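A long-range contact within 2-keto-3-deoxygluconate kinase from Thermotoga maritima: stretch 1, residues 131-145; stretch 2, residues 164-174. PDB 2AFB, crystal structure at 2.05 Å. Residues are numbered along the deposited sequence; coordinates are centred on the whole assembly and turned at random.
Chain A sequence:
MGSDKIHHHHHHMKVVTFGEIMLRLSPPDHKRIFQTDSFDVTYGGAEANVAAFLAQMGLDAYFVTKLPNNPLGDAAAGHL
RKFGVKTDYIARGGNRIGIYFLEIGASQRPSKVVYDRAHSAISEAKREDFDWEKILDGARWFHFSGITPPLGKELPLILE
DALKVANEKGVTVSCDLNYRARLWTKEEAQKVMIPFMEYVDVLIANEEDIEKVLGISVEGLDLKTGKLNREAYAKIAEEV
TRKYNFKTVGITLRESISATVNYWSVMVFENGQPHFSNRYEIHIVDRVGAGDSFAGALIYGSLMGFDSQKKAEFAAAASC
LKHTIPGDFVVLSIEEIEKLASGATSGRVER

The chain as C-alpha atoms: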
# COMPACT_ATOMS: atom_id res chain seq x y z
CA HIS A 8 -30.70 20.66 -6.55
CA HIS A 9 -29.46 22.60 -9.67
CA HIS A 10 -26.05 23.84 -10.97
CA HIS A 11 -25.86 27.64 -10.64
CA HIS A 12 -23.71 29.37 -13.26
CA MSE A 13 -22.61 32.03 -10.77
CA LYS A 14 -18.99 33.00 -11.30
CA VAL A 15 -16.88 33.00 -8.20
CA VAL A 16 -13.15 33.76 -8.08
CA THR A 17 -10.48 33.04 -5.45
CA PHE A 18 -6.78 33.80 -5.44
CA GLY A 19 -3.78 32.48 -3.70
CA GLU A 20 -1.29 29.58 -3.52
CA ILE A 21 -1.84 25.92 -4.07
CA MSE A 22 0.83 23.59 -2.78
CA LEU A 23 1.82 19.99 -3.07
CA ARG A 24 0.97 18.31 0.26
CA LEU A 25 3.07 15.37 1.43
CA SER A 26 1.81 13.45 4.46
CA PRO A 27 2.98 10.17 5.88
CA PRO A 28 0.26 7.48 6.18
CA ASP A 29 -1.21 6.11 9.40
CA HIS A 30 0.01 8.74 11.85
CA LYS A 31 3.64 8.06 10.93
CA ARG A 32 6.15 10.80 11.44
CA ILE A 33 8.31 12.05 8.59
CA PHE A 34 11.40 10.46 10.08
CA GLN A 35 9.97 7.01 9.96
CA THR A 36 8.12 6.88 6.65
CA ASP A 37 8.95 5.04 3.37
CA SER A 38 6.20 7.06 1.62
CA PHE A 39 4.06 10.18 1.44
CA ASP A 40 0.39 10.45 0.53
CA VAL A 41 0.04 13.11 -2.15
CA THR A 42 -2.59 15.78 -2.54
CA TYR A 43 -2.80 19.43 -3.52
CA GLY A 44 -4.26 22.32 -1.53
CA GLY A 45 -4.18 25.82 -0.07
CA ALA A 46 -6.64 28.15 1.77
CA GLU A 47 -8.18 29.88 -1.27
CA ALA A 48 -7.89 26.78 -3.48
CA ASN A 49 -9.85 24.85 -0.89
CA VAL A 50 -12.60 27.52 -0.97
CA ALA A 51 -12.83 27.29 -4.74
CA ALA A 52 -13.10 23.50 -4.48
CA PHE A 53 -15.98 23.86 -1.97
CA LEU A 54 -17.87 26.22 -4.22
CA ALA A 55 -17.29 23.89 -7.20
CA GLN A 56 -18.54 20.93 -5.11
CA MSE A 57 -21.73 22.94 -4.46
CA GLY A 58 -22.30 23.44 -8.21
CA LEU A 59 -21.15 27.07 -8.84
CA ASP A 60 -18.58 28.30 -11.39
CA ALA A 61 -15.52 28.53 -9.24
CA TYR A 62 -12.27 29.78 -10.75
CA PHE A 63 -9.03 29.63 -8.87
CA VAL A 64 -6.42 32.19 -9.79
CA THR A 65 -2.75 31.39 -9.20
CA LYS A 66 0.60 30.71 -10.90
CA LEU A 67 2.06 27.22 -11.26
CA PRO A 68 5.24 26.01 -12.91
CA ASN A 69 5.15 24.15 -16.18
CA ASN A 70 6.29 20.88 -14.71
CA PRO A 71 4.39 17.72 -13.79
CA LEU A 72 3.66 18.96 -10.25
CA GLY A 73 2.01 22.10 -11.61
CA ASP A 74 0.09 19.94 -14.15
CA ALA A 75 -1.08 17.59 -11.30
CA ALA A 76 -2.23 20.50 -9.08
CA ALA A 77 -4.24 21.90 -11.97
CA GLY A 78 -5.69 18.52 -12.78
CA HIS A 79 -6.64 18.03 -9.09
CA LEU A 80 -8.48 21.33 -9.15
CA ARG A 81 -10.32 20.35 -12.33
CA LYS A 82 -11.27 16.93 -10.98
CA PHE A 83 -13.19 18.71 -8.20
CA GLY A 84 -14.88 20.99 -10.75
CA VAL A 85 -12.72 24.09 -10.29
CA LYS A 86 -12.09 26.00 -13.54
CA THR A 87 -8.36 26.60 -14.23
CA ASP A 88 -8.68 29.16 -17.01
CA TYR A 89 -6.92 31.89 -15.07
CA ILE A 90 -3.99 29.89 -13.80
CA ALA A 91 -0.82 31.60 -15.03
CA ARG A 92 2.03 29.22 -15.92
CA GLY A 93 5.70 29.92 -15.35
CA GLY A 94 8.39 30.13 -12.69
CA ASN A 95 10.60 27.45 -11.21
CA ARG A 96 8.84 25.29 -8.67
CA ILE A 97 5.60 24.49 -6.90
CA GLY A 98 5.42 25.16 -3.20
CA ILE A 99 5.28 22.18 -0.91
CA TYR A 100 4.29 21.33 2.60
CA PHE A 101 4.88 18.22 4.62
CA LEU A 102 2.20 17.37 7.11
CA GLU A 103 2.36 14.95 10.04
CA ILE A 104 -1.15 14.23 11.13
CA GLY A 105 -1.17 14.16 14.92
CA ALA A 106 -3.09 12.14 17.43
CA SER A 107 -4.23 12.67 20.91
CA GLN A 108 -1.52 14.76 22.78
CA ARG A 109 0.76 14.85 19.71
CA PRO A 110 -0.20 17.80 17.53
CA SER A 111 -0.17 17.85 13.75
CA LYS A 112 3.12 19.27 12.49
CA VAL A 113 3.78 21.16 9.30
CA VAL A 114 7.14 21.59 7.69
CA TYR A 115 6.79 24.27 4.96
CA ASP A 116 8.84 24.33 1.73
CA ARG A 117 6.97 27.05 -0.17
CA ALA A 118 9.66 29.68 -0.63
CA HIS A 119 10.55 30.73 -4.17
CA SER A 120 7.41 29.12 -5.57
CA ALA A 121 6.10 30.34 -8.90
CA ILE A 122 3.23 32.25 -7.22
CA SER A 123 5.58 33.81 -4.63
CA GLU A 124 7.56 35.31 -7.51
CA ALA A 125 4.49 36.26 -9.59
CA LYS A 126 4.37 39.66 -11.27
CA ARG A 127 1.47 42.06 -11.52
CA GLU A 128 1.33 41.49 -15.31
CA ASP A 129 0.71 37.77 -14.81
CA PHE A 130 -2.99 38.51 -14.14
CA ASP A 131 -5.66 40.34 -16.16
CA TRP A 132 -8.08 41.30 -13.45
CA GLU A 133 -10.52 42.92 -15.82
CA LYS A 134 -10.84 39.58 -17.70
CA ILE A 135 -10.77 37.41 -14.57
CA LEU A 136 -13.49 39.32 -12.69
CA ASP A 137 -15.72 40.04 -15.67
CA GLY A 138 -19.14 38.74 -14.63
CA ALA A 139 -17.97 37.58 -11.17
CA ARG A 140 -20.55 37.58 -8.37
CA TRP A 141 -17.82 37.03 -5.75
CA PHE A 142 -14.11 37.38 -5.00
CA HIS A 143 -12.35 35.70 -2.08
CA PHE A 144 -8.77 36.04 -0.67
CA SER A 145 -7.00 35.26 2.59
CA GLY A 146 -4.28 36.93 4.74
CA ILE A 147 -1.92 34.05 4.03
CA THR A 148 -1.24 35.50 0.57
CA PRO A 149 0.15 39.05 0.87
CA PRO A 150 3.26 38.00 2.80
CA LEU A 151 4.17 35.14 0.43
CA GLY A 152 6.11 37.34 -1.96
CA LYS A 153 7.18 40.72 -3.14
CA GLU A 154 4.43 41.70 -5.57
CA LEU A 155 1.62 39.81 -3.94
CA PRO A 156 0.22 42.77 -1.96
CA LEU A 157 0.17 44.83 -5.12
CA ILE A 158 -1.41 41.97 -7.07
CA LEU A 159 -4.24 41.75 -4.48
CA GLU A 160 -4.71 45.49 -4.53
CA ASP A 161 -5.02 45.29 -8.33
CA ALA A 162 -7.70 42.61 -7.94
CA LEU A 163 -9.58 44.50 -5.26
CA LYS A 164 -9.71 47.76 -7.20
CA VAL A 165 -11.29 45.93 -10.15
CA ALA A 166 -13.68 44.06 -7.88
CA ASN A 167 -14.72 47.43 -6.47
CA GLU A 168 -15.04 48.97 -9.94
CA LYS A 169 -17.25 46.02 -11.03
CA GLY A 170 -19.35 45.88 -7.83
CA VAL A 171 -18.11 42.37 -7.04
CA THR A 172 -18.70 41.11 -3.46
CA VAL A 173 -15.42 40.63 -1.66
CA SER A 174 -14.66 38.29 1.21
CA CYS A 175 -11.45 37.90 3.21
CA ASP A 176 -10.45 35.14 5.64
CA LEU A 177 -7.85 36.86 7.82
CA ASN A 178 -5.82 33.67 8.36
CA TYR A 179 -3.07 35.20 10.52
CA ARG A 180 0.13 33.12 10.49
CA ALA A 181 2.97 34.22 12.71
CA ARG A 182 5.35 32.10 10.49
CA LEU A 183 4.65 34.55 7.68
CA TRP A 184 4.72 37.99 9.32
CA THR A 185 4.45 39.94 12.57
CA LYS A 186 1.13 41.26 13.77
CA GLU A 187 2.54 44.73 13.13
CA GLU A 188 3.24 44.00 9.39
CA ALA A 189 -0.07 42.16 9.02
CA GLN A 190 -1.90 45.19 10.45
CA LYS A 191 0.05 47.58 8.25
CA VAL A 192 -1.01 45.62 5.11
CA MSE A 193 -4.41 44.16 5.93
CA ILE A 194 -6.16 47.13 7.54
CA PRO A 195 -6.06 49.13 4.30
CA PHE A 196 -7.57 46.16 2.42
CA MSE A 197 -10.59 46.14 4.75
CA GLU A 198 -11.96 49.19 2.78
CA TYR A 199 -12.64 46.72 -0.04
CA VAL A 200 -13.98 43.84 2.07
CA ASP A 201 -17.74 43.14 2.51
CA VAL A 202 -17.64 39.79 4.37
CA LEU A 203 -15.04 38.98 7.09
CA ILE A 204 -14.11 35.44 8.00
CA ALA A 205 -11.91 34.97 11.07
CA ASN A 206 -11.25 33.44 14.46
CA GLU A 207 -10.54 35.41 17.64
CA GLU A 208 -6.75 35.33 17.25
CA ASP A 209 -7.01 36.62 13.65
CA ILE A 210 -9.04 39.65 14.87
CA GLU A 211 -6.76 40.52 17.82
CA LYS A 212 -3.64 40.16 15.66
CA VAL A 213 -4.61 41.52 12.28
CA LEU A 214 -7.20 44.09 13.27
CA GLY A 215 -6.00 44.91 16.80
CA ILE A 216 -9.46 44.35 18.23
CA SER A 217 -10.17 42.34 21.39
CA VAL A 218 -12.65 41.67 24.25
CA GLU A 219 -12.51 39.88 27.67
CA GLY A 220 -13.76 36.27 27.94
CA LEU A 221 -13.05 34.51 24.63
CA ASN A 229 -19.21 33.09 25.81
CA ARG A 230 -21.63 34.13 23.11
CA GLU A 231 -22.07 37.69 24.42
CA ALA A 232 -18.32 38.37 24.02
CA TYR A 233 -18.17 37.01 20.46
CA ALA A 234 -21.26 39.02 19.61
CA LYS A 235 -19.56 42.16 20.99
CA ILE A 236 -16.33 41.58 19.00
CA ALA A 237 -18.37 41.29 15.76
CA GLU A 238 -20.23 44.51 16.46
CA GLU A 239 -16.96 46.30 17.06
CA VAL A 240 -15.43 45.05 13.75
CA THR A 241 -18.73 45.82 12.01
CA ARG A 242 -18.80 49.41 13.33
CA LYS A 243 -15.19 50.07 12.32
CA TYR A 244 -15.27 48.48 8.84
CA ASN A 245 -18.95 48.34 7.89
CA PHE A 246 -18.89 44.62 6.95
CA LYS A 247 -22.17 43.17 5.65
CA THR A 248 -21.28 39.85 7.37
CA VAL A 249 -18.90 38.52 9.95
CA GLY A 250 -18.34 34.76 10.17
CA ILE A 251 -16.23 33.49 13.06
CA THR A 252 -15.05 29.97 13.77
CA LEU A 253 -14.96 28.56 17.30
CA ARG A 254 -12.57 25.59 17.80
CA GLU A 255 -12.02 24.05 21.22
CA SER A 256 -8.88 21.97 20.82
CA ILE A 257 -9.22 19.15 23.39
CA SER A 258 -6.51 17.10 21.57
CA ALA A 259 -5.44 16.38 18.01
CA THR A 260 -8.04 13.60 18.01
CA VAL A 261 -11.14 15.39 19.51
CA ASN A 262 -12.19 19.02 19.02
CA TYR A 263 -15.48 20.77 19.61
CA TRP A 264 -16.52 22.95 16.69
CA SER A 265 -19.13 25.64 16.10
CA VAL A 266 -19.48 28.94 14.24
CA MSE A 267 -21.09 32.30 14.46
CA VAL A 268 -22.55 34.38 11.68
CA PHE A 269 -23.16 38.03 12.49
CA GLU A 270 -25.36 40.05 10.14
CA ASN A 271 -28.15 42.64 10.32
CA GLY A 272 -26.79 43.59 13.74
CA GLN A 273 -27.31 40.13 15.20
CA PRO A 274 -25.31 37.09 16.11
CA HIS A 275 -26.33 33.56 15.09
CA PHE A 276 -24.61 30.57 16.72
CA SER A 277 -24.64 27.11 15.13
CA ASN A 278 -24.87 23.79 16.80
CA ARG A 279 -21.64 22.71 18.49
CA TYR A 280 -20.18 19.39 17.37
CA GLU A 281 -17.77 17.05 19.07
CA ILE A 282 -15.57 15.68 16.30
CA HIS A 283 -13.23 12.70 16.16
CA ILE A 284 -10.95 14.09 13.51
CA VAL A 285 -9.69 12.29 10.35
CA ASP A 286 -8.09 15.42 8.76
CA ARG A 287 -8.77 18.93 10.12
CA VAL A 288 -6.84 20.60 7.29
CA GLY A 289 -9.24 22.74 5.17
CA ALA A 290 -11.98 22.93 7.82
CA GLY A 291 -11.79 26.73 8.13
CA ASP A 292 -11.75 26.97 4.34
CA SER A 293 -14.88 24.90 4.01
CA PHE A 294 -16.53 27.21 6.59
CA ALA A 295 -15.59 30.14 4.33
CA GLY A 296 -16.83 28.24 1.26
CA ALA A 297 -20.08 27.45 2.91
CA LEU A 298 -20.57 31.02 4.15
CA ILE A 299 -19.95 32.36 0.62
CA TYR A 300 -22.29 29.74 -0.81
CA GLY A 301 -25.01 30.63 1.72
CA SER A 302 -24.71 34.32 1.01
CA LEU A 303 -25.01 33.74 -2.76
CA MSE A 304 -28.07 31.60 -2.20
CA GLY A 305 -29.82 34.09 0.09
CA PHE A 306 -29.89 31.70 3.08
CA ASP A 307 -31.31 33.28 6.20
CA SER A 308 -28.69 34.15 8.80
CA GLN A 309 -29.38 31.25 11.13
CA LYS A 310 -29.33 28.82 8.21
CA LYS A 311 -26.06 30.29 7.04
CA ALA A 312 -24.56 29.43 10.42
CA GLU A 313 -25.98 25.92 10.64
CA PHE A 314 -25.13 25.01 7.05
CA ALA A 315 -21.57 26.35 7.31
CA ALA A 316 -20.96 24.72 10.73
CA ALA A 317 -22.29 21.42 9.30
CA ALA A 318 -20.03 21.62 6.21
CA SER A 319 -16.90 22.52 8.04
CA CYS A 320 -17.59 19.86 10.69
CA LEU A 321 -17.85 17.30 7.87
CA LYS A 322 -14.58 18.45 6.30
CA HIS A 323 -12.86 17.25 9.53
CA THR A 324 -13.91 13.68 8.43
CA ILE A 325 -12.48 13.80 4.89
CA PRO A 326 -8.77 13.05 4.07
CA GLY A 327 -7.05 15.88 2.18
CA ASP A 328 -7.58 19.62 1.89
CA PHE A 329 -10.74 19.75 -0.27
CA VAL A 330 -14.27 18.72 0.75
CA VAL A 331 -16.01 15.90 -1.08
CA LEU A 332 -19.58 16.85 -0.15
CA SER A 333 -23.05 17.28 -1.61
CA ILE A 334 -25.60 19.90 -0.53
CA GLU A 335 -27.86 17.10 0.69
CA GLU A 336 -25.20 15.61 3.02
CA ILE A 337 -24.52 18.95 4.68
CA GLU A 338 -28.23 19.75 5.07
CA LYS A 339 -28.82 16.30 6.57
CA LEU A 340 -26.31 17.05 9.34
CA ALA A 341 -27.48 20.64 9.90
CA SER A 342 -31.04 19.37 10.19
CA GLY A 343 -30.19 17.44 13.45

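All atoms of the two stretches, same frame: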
# COMPACT_ATOMS: atom_id res chain seq x y z
N ASP A 131 -4.81 39.38 -15.48
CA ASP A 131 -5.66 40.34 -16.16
C ASP A 131 -6.95 40.39 -15.39
O ASP A 131 -7.85 39.59 -15.63
CB ASP A 131 -5.91 39.88 -17.60
CG ASP A 131 -6.61 40.93 -18.43
OD1 ASP A 131 -7.13 41.92 -17.85
OD2 ASP A 131 -6.65 40.77 -19.67
N TRP A 132 -7.02 41.32 -14.44
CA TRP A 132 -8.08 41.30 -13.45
C TRP A 132 -9.40 41.70 -14.05
O TRP A 132 -10.44 41.20 -13.63
CB TRP A 132 -7.73 42.17 -12.23
CG TRP A 132 -6.65 41.50 -11.41
CD1 TRP A 132 -5.36 41.91 -11.27
CD2 TRP A 132 -6.78 40.29 -10.66
NE1 TRP A 132 -4.67 41.03 -10.47
CE2 TRP A 132 -5.52 40.02 -10.10
CE3 TRP A 132 -7.83 39.40 -10.41
CZ2 TRP A 132 -5.30 38.93 -9.26
CZ3 TRP A 132 -7.61 38.32 -9.60
CH2 TRP A 132 -6.36 38.09 -9.03
N GLU A 133 -9.34 42.55 -15.06
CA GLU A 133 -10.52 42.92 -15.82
C GLU A 133 -11.15 41.74 -16.52
O GLU A 133 -12.35 41.71 -16.69
CB GLU A 133 -10.16 43.99 -16.89
CG GLU A 133 -9.78 45.35 -16.31
CD GLU A 133 -10.98 46.09 -15.71
OE1 GLU A 133 -12.13 45.66 -15.95
OE2 GLU A 133 -10.76 47.10 -15.00
N LYS A 134 -10.34 40.79 -17.01
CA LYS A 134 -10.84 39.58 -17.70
C LYS A 134 -11.34 38.55 -16.65
O LYS A 134 -12.47 38.05 -16.71
CB LYS A 134 -9.73 39.00 -18.59
CG LYS A 134 -10.05 37.71 -19.36
N ILE A 135 -10.49 38.30 -15.67
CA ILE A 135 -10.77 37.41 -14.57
C ILE A 135 -12.11 37.72 -13.89
O ILE A 135 -12.94 36.82 -13.69
CB ILE A 135 -9.62 37.43 -13.52
CG1 ILE A 135 -8.35 36.78 -14.07
CG2 ILE A 135 -10.01 36.72 -12.19
CD1 ILE A 135 -7.07 37.16 -13.27
N LEU A 136 -12.33 38.98 -13.52
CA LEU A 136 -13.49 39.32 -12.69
C LEU A 136 -14.72 39.74 -13.50
O LEU A 136 -15.78 39.98 -12.93
CB LEU A 136 -13.13 40.37 -11.64
CG LEU A 136 -12.13 39.93 -10.58
CD1 LEU A 136 -11.51 41.13 -9.86
CD2 LEU A 136 -12.75 38.99 -9.59
N ASP A 137 -14.58 39.78 -14.82
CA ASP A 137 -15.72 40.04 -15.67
C ASP A 137 -16.82 39.05 -15.30
O ASP A 137 -16.62 37.83 -15.32
CB ASP A 137 -15.37 39.96 -17.14
CG ASP A 137 -16.51 40.49 -18.04
OD1 ASP A 137 -16.80 41.70 -17.96
OD2 ASP A 137 -17.09 39.69 -18.82
N GLY A 138 -17.98 39.58 -14.93
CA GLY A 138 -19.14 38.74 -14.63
C GLY A 138 -19.13 38.02 -13.29
O GLY A 138 -20.02 37.23 -13.02
N ALA A 139 -18.10 38.26 -12.47
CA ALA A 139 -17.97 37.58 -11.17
C ALA A 139 -19.01 38.09 -10.17
O ALA A 139 -19.24 39.28 -10.07
CB ALA A 139 -16.54 37.77 -10.58
N ARG A 140 -19.62 37.18 -9.43
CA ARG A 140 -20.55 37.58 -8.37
C ARG A 140 -19.79 37.71 -7.05
O ARG A 140 -20.29 38.30 -6.09
CB ARG A 140 -21.66 36.55 -8.19
CG ARG A 140 -22.21 35.96 -9.48
CD ARG A 140 -23.47 36.62 -9.94
NE ARG A 140 -24.69 36.00 -9.41
CZ ARG A 140 -25.65 35.39 -10.12
NH1 ARG A 140 -25.60 35.22 -11.45
NH2 ARG A 140 -26.71 34.91 -9.48
N TRP A 141 -18.57 37.16 -7.01
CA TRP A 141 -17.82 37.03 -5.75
C TRP A 141 -16.34 36.85 -5.98
O TRP A 141 -15.95 36.20 -6.93
CB TRP A 141 -18.32 35.84 -4.93
CG TRP A 141 -18.08 35.97 -3.47
CD1 TRP A 141 -16.89 35.80 -2.82
CD2 TRP A 141 -19.06 36.27 -2.45
NE1 TRP A 141 -17.07 35.98 -1.47
CE2 TRP A 141 -18.39 36.23 -1.22
CE3 TRP A 141 -20.43 36.46 -2.47
CZ2 TRP A 141 -19.05 36.44 -0.00
CZ3 TRP A 141 -21.10 36.72 -1.25
CH2 TRP A 141 -20.40 36.72 -0.05
N PHE A 142 -15.56 37.48 -5.09
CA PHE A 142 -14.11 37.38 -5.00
C PHE A 142 -13.66 37.16 -3.54
O PHE A 142 -14.05 37.88 -2.61
CB PHE A 142 -13.43 38.62 -5.54
CG PHE A 142 -11.95 38.55 -5.48
CD1 PHE A 142 -11.27 37.69 -6.29
CD2 PHE A 142 -11.23 39.32 -4.57
CE1 PHE A 142 -9.89 37.63 -6.23
CE2 PHE A 142 -9.84 39.23 -4.50
CZ PHE A 142 -9.18 38.42 -5.34
N HIS A 143 -12.85 36.14 -3.38
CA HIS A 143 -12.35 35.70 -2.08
C HIS A 143 -10.81 35.63 -2.02
O HIS A 143 -10.20 35.12 -2.95
CB HIS A 143 -12.94 34.33 -1.70
CG HIS A 143 -12.46 33.85 -0.38
ND1 HIS A 143 -12.89 34.40 0.80
CD2 HIS A 143 -11.49 32.95 -0.06
CE1 HIS A 143 -12.26 33.81 1.80
NE2 HIS A 143 -11.38 32.95 1.30
N PHE A 144 -10.22 36.16 -0.93
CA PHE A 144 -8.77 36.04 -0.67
C PHE A 144 -8.57 35.81 0.80
O PHE A 144 -9.53 35.96 1.59
CB PHE A 144 -7.93 37.28 -1.14
CG PHE A 144 -8.18 38.57 -0.36
CD1 PHE A 144 -9.35 39.31 -0.55
CD2 PHE A 144 -7.24 39.04 0.55
CE1 PHE A 144 -9.56 40.49 0.16
CE2 PHE A 144 -7.45 40.17 1.25
CZ PHE A 144 -8.61 40.91 1.07
N SER A 145 -7.35 35.37 1.18
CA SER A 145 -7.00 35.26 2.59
C SER A 145 -5.69 35.97 2.95
O SER A 145 -4.85 36.23 2.07
CB SER A 145 -6.92 33.80 3.00
OG SER A 145 -5.59 33.36 2.96
N LYS A 164 -9.27 46.56 -6.51
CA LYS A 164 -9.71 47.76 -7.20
C LYS A 164 -10.65 47.40 -8.33
O LYS A 164 -11.66 48.05 -8.51
CB LYS A 164 -8.52 48.53 -7.75
CG LYS A 164 -7.78 49.31 -6.68
CD LYS A 164 -6.72 50.18 -7.31
CE LYS A 164 -5.74 50.76 -6.29
NZ LYS A 164 -4.40 50.99 -6.95
N VAL A 165 -10.34 46.39 -9.12
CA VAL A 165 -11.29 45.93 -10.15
C VAL A 165 -12.60 45.37 -9.58
O VAL A 165 -13.69 45.64 -10.07
CB VAL A 165 -10.66 44.88 -11.04
CG1 VAL A 165 -11.68 44.34 -12.07
CG2 VAL A 165 -9.44 45.49 -11.75
N ALA A 166 -12.50 44.55 -8.55
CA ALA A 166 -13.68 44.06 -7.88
C ALA A 166 -14.56 45.23 -7.51
O ALA A 166 -15.74 45.20 -7.72
CB ALA A 166 -13.27 43.31 -6.64
N ASN A 167 -13.96 46.27 -6.94
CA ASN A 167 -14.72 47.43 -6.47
C ASN A 167 -15.30 48.19 -7.64
O ASN A 167 -16.43 48.64 -7.56
CB ASN A 167 -13.81 48.34 -5.66
CG ASN A 167 -14.52 49.58 -5.16
OD1 ASN A 167 -15.50 49.49 -4.42
ND2 ASN A 167 -14.00 50.74 -5.53
N GLU A 168 -14.53 48.35 -8.71
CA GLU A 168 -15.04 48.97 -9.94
C GLU A 168 -16.25 48.20 -10.47
O GLU A 168 -17.21 48.81 -10.90
CB GLU A 168 -13.94 49.02 -11.02
CG GLU A 168 -14.41 49.25 -12.48
CD GLU A 168 -13.39 48.73 -13.52
OE1 GLU A 168 -12.16 48.64 -13.20
OE2 GLU A 168 -13.84 48.38 -14.64
N LYS A 169 -16.21 46.87 -10.41
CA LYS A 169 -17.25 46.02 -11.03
C LYS A 169 -18.42 45.69 -10.08
O LYS A 169 -19.40 45.06 -10.48
CB LYS A 169 -16.64 44.74 -11.57
CG LYS A 169 -15.84 44.95 -12.83
CD LYS A 169 -15.31 43.66 -13.35
CE LYS A 169 -14.44 43.86 -14.58
NZ LYS A 169 -15.25 44.24 -15.76
N GLY A 170 -18.31 46.12 -8.84
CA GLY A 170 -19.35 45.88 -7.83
C GLY A 170 -19.37 44.42 -7.36
O GLY A 170 -20.39 43.92 -6.94
N VAL A 171 -18.23 43.75 -7.44
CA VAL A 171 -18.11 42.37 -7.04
C VAL A 171 -18.02 42.28 -5.51
O VAL A 171 -17.27 43.04 -4.90
CB VAL A 171 -16.86 41.76 -7.70
CG1 VAL A 171 -16.62 40.29 -7.26
CG2 VAL A 171 -16.97 41.86 -9.21
N THR A 172 -18.79 41.37 -4.89
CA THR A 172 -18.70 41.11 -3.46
C THR A 172 -17.38 40.47 -3.14
O THR A 172 -16.93 39.56 -3.86
CB THR A 172 -19.83 40.20 -2.94
OG1 THR A 172 -21.10 40.81 -3.23
CG2 THR A 172 -19.70 40.08 -1.42
N VAL A 173 -16.76 40.99 -2.08
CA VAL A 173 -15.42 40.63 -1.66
C VAL A 173 -15.46 40.07 -0.24
O VAL A 173 -15.95 40.73 0.68
CB VAL A 173 -14.46 41.84 -1.71
CG1 VAL A 173 -13.16 41.54 -1.03
CG2 VAL A 173 -14.22 42.31 -3.14
N SER A 174 -14.94 38.85 -0.09
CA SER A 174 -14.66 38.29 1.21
C SER A 174 -13.15 38.12 1.45
O SER A 174 -12.34 37.95 0.52
CB SER A 174 -15.40 36.95 1.40
OG SER A 174 -14.87 35.98 0.53

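Two helix-loop-strand segments pack side by side, joined at one end by a parallel β-ladder and at the other by a small apolar helix contact edged with charged side chains. In the ladder, Trp 141, Phe 142 and His 143 pair with Thr 172, Val 173 and Ser 174. Phe 142 carries the central backbone bonds: its N donates to Thr 172 O (2.8 Å), and its O accepts from Ser 174 N (2.8 Å). Phe 144 N then donates to Ser 174 O (3.1 Å), extending the parallel pattern.

Because side chains alternate along a strand, Trp 141, His 143, Thr 172 and Ser 174 share one face. Here Ser 174 is the polar hub. Its small side chain, with chi1 in p, lets OG accept a nearly straight hydrogen bond from Trp 141 NE1 (3.0 Å) and form a very short one with His 143 ND1 (2.5 Å), both at ring edges. The indole thus satisfies its buried N-H while offering a ring face to Thr 172, whose CG2 lies 3.6 Å from the centroid of the six-membered ring of Trp 141, a CH-π contact suited to a β-branched residue with a methyl.

The other face is apolar. Val 173 CG2 approaches the ring edge of Phe 142 at CD2 (4.5 Å), and Val 171 CG1, just before the strand, reaches Phe 142 CB (4.0 Å) and Ala 139 CB (4.2 Å).

Between the helical segments, Val 165 fills the space beside Trp 132 (CB to Val 165 CG2, 3.8 Å) and Leu 136 (CD1 to Val 165 CG1, 3.9 Å). At the exposed margin, the long, flexible Lys 169 lays its methylenes near Leu 136 and brings NZ to Glu 133 OE1 (3.4 Å), a salt bridge, and to Asp 137 OD1 (3.7 Å), a longer one. The turns suit glycine: Gly 138 and Gly 170 both have positive phi.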